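Local structure of putative isocitrate dehydrogenase, NAD-dependent (Methylococcus capsulatus, 6LKY) at residues Ser79-Leu84 / Leu258-His263; Ala53-Ile58 / Arg85-Leu90. The protein binds NAD and probably catalyses the NAD-dependent oxidative decarboxylation of isocitrate. The protein carries 1 engineered substitution. All blocks are in the same frame, centred on the assembly; numbering follows the deposited sequence.

Contact 1 of 2, residues Ser79-Leu84 / Leu258-His263. With NAD (nicotinamide-adenine-dinucleotide), chain C.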
loop_
_atom_site.group_PDB
_atom_site.type_symbol
_atom_site.label_atom_id
_atom_site.label_comp_id
_atom_site.label_asym_id
_atom_site.label_seq_id
_atom_site.Cartn_x
_atom_site.Cartn_y
_atom_site.Cartn_z
ATOM N N SER A 79 -0.482 -20.613 0.550
ATOM C CA SER A 79 0.875 -20.209 0.911
ATOM C C SER A 79 1.429 -21.059 2.048
ATOM O O SER A 79 0.838 -21.131 3.130
ATOM C CB SER A 79 0.885 -18.732 1.327
ATOM O OG SER A 79 2.143 -18.365 1.889
ATOM N N VAL A 80 2.577 -21.691 1.799
ATOM C CA VAL A 80 3.267 -22.405 2.867
ATOM C C VAL A 80 3.817 -21.426 3.902
ATOM O O VAL A 80 3.912 -21.757 5.091
ATOM C CB VAL A 80 4.373 -23.297 2.266
ATOM C CG1 VAL A 80 5.100 -24.074 3.371
ATOM C CG2 VAL A 80 3.770 -24.251 1.229
ATOM N N ASN A 81 4.181 -20.213 3.489
ATOM C CA ASN A 81 4.624 -19.217 4.463
ATOM C C ASN A 81 3.540 -18.959 5.494
ATOM O O ASN A 81 3.788 -18.971 6.715
ATOM C CB ASN A 81 5.009 -17.926 3.743
ATOM C CG ASN A 81 6.072 -18.162 2.679
ATOM O OD1 ASN A 81 7.168 -18.631 2.990
ATOM N ND2 ASN A 81 5.736 -17.884 1.415
ATOM N N VAL A 82 2.309 -18.788 5.008
ATOM C CA VAL A 82 1.190 -18.488 5.884
ATOM C C VAL A 82 0.842 -19.698 6.731
ATOM O O VAL A 82 0.569 -19.570 7.938
ATOM C CB VAL A 82 -0.001 -18.001 5.044
ATOM C CG1 VAL A 82 -1.272 -17.961 5.893
ATOM C CG2 VAL A 82 0.341 -16.632 4.433
ATOM N N THR A 83 0.821 -20.886 6.109
ATOM C CA THR A 83 0.549 -22.116 6.850
ATOM C C THR A 83 1.551 -22.307 7.983
ATOM O O THR A 83 1.167 -22.660 9.101
ATOM C CB THR A 83 0.567 -23.321 5.919
ATOM O OG1 THR A 83 -0.510 -23.220 4.982
ATOM C CG2 THR A 83 0.410 -24.605 6.712
ATOM N N LEU A 84 2.841 -22.091 7.710
ATOM C CA LEU A 84 3.855 -22.192 8.761
ATOM C C LEU A 84 3.577 -21.196 9.885
ATOM O O LEU A 84 3.545 -21.572 11.064
ATOM C CB LEU A 84 5.248 -21.960 8.164
ATOM C CG LEU A 84 6.250 -23.101 7.918
ATOM C CD1 LEU A 84 5.689 -24.491 8.169
ATOM C CD2 LEU A 84 6.806 -23.001 6.522
ATOM N N LEU A 258 10.785 -18.073 13.328
ATOM C CA LEU A 258 11.174 -18.407 11.965
ATOM C C LEU A 258 11.665 -17.147 11.266
ATOM O O LEU A 258 10.948 -16.142 11.205
ATOM C CB LEU A 258 9.995 -19.042 11.217
ATOM C CG LEU A 258 10.204 -19.487 9.759
ATOM C CD1 LEU A 258 9.319 -20.683 9.444
ATOM C CD2 LEU A 258 9.930 -18.343 8.776
ATOM N N PHE A 259 12.869 -17.201 10.709
ATOM C CA PHE A 259 13.514 -16.008 10.179
ATOM C C PHE A 259 13.639 -16.115 8.666
ATOM O O PHE A 259 13.903 -17.202 8.140
ATOM C CB PHE A 259 14.870 -15.794 10.870
ATOM C CG PHE A 259 14.732 -15.656 12.351
ATOM C CD1 PHE A 259 14.655 -16.780 13.157
ATOM C CD2 PHE A 259 14.582 -14.408 12.928
ATOM C CE1 PHE A 259 14.478 -16.658 14.518
ATOM C CE2 PHE A 259 14.402 -14.275 14.291
ATOM C CZ PHE A 259 14.341 -15.395 15.087
ATOM N N GLU A 260 13.405 -15.002 7.959
ATOM C CA GLU A 260 13.355 -15.085 6.505
ATOM C C GLU A 260 13.630 -13.723 5.885
ATOM O O GLU A 260 13.515 -12.686 6.538
ATOM C CB GLU A 260 11.982 -15.586 6.032
ATOM C CG GLU A 260 10.846 -14.628 6.444
ATOM C CD GLU A 260 9.456 -15.071 5.957
ATOM O OE1 GLU A 260 9.370 -15.787 4.934
ATOM O OE2 GLU A 260 8.447 -14.694 6.600
ATOM N N ALA A 261 13.971 -13.739 4.598
ATOM C CA ALA A 261 13.910 -12.502 3.833
ATOM C C ALA A 261 12.449 -12.083 3.624
ATOM O O ALA A 261 11.518 -12.894 3.679
ATOM C CB ALA A 261 14.625 -12.654 2.485
ATOM N N VAL A 262 12.262 -10.785 3.395
ATOM C CA VAL A 262 10.939 -10.251 3.088
ATOM C C VAL A 262 10.526 -10.589 1.658
ATOM O O VAL A 262 9.333 -10.769 1.368
ATOM C CB VAL A 262 10.952 -8.732 3.350
ATOM C CG1 VAL A 262 9.833 -8.031 2.605
ATOM C CG2 VAL A 262 10.915 -8.453 4.859
ATOM N N HIS A 263 11.494 -10.702 0.753
ATOM C CA HIS A 263 11.199 -10.857 -0.658
ATOM C C HIS A 263 10.771 -12.287 -0.966
ATOM O O HIS A 263 10.830 -13.185 -0.116
ATOM C CB HIS A 263 12.410 -10.444 -1.502
ATOM C CG HIS A 263 13.633 -11.286 -1.283
ATOM N ND1 HIS A 263 13.695 -12.623 -1.628
ATOM C CD2 HIS A 263 14.854 -10.969 -0.788
ATOM C CE1 HIS A 263 14.893 -13.098 -1.329
ATOM N NE2 HIS A 263 15.618 -12.113 -0.825
HETATM P PA NAD C . 9.458 -11.155 -5.574
HETATM O O1A NAD C . 9.834 -12.603 -5.770
HETATM O O2A NAD C . 9.899 -10.664 -4.229
HETATM O O5B NAD C . 10.065 -10.288 -6.774
HETATM C C5B NAD C . 9.752 -8.899 -6.838
HETATM C C4B NAD C . 10.878 -8.176 -7.551
HETATM O O4B NAD C . 11.967 -8.064 -6.612
HETATM C C3B NAD C . 11.350 -8.996 -8.745
HETATM O O3B NAD C . 11.635 -8.153 -9.851
HETATM C C2B NAD C . 12.617 -9.662 -8.231
HETATM O O2B NAD C . 13.585 -9.953 -9.251
HETATM C C1B NAD C . 13.119 -8.698 -7.165
HETATM N N9A NAD C . 13.823 -9.553 -6.221
HETATM C C8A NAD C . 13.191 -9.894 -4.934
HETATM N N7A NAD C . 14.347 -10.547 -4.291
HETATM C C5A NAD C . 15.416 -9.571 -4.476
HETATM C C6A NAD C . 16.776 -10.245 -4.527
HETATM N N6A NAD C . 17.142 -10.682 -3.170
HETATM N N1A NAD C . 17.744 -9.244 -4.998
HETATM C C2A NAD C . 17.494 -8.752 -6.367
HETATM N N3A NAD C . 16.188 -9.187 -6.869
HETATM C C4A NAD C . 15.147 -9.024 -5.856
HETATM O O3 NAD C . 7.865 -10.964 -5.618
HETATM P PN NAD C . 6.865 -11.594 -6.692
HETATM O O1N NAD C . 7.450 -11.731 -8.061
HETATM O O2N NAD C . 5.640 -10.695 -6.673
HETATM O O5D NAD C . 6.480 -13.058 -6.148
HETATM C C5D NAD C . 7.246 -14.207 -6.547
HETATM C C4D NAD C . 6.876 -15.390 -5.663
HETATM O O4D NAD C . 7.426 -15.250 -4.341
HETATM C C3D NAD C . 5.358 -15.521 -5.517
HETATM O O3D NAD C . 5.022 -16.890 -5.726
HETATM C C2D NAD C . 5.111 -15.125 -4.072
HETATM O O2D NAD C . 4.004 -15.791 -3.468
HETATM C C1D NAD C . 6.399 -15.541 -3.376
HETATM N N1N NAD C . 6.487 -14.826 -2.077
HETATM C C2N NAD C . 7.440 -15.412 -1.145
HETATM C C3N NAD C . 7.230 -14.696 0.169
HETATM C C7N NAD C . 7.797 -15.450 1.376
HETATM O O7N NAD C . 8.356 -14.571 2.343
HETATM N N7N NAD C . 8.724 -16.501 0.963
HETATM C C4N NAD C . 7.598 -13.221 0.128
HETATM C C5N NAD C . 7.010 -12.516 -1.078
HETATM C C6N NAD C . 6.634 -13.369 -2.294
#
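L84, one turn into helix 80-87, and L258, on strand 257-261, meet where the backbones come closest, their CA atoms 8.8 Å apart. Their side chains run nearly perpendicular, CG of L84 lying 4.2 Å from CD1 of L258. This is the closer-set apolar part of a slender, wholly buried contact. Toward the cofactor the segments part, to 9.9 Å between the CA atoms of N81 and E260, and N81 OD1 faces E260 OE1 at 4.1 Å. K66 bridges these groups: its NZ is hydrogen-bonded to N81 OD1 and salt-bridged to E260 OE1. E260 starts with CG wedged between its backbone N and carbonyl carbon (chi1 62°), then runs extended, which carries OE1 to 3.0 Å from NAD O7N. Two oxygens face each other there, an approach that does not by itself amount to a bond; K66 NZ would probably offset the charge. N81 ND2 comes within 3.2 Å of NAD C7N, so the carboxamide borders both polar side chains. Farther along, V262 O approaches NAD C4N at 3.2 Å. The H263 ring is sandwiched: A261 CB covers one face near the rim, while NAD N7A sits 3.2 Å above the opposite one, also off centre. S79 N-caps the helix, its OG accepting from V82 N (160° at the hydrogen); this OG and N81 ND2 also hydrogen-bond a citrate, probably from the crystallisation liquor. The chemistry is consistent with a polar wall beside the nicotinamide end of NAD, and the citrate with an adjoining site for the acid substrate.

Contact 2 of 2, residues Ala53-Ile58 / Arg85-Leu90. Engineered in segment 85-90: L88 (natural residue Phe).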
loop_
_atom_site.group_PDB
_atom_site.type_symbol
_atom_site.label_atom_id
_atom_site.label_comp_id
_atom_site.label_asym_id
_atom_site.label_seq_id
_atom_site.Cartn_x
_atom_site.Cartn_y
_atom_site.Cartn_z
ATOM N N ALA A 53 7.268 -34.020 7.887
ATOM C CA ALA A 53 8.576 -34.025 8.538
ATOM C C ALA A 53 9.134 -32.614 8.708
ATOM O O ALA A 53 9.810 -32.335 9.704
ATOM C CB ALA A 53 9.548 -34.900 7.745
ATOM N N THR A 54 8.851 -31.708 7.762
ATOM C CA THR A 54 9.297 -30.317 7.889
ATOM C C THR A 54 8.668 -29.647 9.106
ATOM O O THR A 54 9.355 -29.004 9.918
ATOM C CB THR A 54 8.952 -29.556 6.608
ATOM O OG1 THR A 54 9.610 -30.189 5.506
ATOM C CG2 THR A 54 9.398 -28.084 6.688
ATOM N N LEU A 55 7.350 -29.797 9.251
ATOM C CA LEU A 55 6.654 -29.231 10.402
ATOM C C LEU A 55 7.129 -29.872 11.704
ATOM O O LEU A 55 7.379 -29.177 12.697
ATOM C CB LEU A 55 5.146 -29.421 10.233
ATOM C CG LEU A 55 4.260 -28.185 10.162
ATOM C CD1 LEU A 55 2.805 -28.622 10.150
ATOM C CD2 LEU A 55 4.548 -27.247 11.330
ATOM N N ASP A 56 7.252 -31.206 11.716
ATOM C CA ASP A 56 7.768 -31.901 12.895
ATOM C C ASP A 56 9.142 -31.374 13.282
ATOM O O ASP A 56 9.420 -31.144 14.466
ATOM C CB ASP A 56 7.832 -33.411 12.631
ATOM C CG ASP A 56 6.466 -34.025 12.378
ATOM O OD1 ASP A 56 5.452 -33.374 12.706
ATOM O OD2 ASP A 56 6.404 -35.160 11.849
ATOM N N SER A 57 10.017 -31.169 12.291
ATOM C CA SER A 57 11.356 -30.655 12.560
ATOM C C SER A 57 11.302 -29.266 13.183
ATOM O O SER A 57 12.036 -28.977 14.139
ATOM C CB SER A 57 12.176 -30.636 11.268
ATOM O OG SER A 57 13.343 -29.842 11.408
ATOM N N ILE A 58 10.449 -28.383 12.648
ATOM C CA ILE A 58 10.382 -27.037 13.214
ATOM C C ILE A 58 9.821 -27.080 14.632
ATOM O O ILE A 58 10.298 -26.371 15.523
ATOM C CB ILE A 58 9.564 -26.082 12.322
ATOM C CG1 ILE A 58 10.159 -26.020 10.918
ATOM C CG2 ILE A 58 9.546 -24.680 12.950
ATOM C CD1 ILE A 58 9.293 -25.295 9.904
ATOM N N ARG A 85 3.364 -19.915 9.534
ATOM C CA ARG A 85 3.097 -18.894 10.550
ATOM C C ARG A 85 1.922 -19.286 11.437
ATOM O O ARG A 85 1.970 -19.120 12.661
ATOM C CB ARG A 85 2.809 -17.539 9.890
ATOM C CG ARG A 85 3.974 -16.921 9.172
ATOM C CD ARG A 85 3.530 -15.904 8.139
ATOM N NE ARG A 85 4.701 -15.322 7.475
ATOM C CZ ARG A 85 4.663 -14.644 6.334
ATOM N NH1 ARG A 85 3.506 -14.452 5.711
ATOM N NH2 ARG A 85 5.786 -14.165 5.814
ATOM N N GLN A 86 0.862 -19.818 10.837
ATOM C CA GLN A 86 -0.341 -20.148 11.601
ATOM C C GLN A 86 -0.198 -21.447 12.388
ATOM O O GLN A 86 -0.634 -21.519 13.542
ATOM C CB GLN A 86 -1.543 -20.222 10.667
ATOM C CG GLN A 86 -1.880 -18.861 10.072
ATOM C CD GLN A 86 -2.980 -18.928 9.027
ATOM O OE1 GLN A 86 -3.283 -19.989 8.493
ATOM N NE2 GLN A 86 -3.566 -17.783 8.719
ATOM N N ALA A 87 0.400 -22.478 11.781
ATOM C CA ALA A 87 0.587 -23.763 12.455
ATOM C C ALA A 87 1.518 -23.637 13.659
ATOM O O ALA A 87 1.349 -24.349 14.655
ATOM C CB ALA A 87 1.134 -24.798 11.468
ATOM N N LEU A 88 2.481 -22.719 13.600
ATOM C CA LEU A 88 3.413 -22.507 14.696
ATOM C C LEU A 88 3.032 -21.325 15.580
ATOM O O LEU A 88 3.796 -20.980 16.480
ATOM C CB LEU A 88 4.824 -22.310 14.147
ATOM C CG LEU A 88 5.333 -23.516 13.363
ATOM C CD1 LEU A 88 6.480 -23.107 12.442
ATOM C CD2 LEU A 88 5.742 -24.584 14.348
ATOM N N ASN A 89 1.872 -20.698 15.338
ATOM C CA ASN A 89 1.397 -19.573 16.152
ATOM C C ASN A 89 2.412 -18.431 16.190
ATOM O O ASN A 89 2.619 -17.798 17.226
ATOM C CB ASN A 89 1.039 -20.019 17.577
ATOM C CG ASN A 89 0.022 -21.147 17.600
ATOM O OD1 ASN A 89 -0.807 -21.287 16.689
ATOM N ND2 ASN A 89 0.088 -21.970 18.637
ATOM N N LEU A 90 3.037 -18.140 15.045
ATOM C CA LEU A 90 4.033 -17.067 14.971
ATOM C C LEU A 90 3.292 -15.769 14.658
ATOM O O LEU A 90 3.273 -15.281 13.529
ATOM C CB LEU A 90 5.097 -17.390 13.923
ATOM C CG LEU A 90 5.640 -18.820 13.946
ATOM C CD1 LEU A 90 6.540 -19.101 12.738
ATOM C CD2 LEU A 90 6.402 -19.052 15.262
#
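L88, an engineered residue (Phe in the natural protein), reaches from the end of helix 80-87 to I58 and L55 of helix 52-61. Its CG stands beside the backbone N and anti to the carbonyl carbon, and chi1 -61° with chi2 160° turns both methyls to the other helix. CD1 presses on CG2 of I58 at 3.5 Å, closer than carbon atoms usually pack, and CD2 lies 4.1 Å from the same I58 CG2. The two side chains run roughly perpendicular, I58 turning its CG2 branch to L88. L55, whose first torsion (-119°) is far from staggered, does not aim its CB at the partner, yet CD2 arrives 4.2 Å from CD2 of L88, the two leucines lying antiparallel, side by side. L55 CD2 also touches A87 CB, again at 4.2 Å. N89 takes a positive phi in a Schellman motif that closes the helix, with L90 N bonded to R85 O at 2.8 Å. Behind the contact, helix 52-61 rests on strand 2-7 through T54 on I7 and I58 on T5, while the chain beyond L90 enters strand 92-98, whose N93 and R95 pack against R85.

In the fold
Both contacts use helix 80-87: its start forms contact 1, its end contact 2. Contact 1 is the more central, about 7 Å from the middle of the chain against about 16 Å, and every residue that touches in it is buried; contact 2 is partly buried, with L55 and A87 toward its outer side. The inner one joins helix to sheet strand and mixes carbons with charged and amide groups serving the cofactor, whereas the outer one joins two helices through carbon alone. Their centres lie about 11 Å apart. A salt bridge from E260 OE2 to R85 NH2 (2.8 Å) ties them, beside apolar packing of L84 on I58 and L258 on L90.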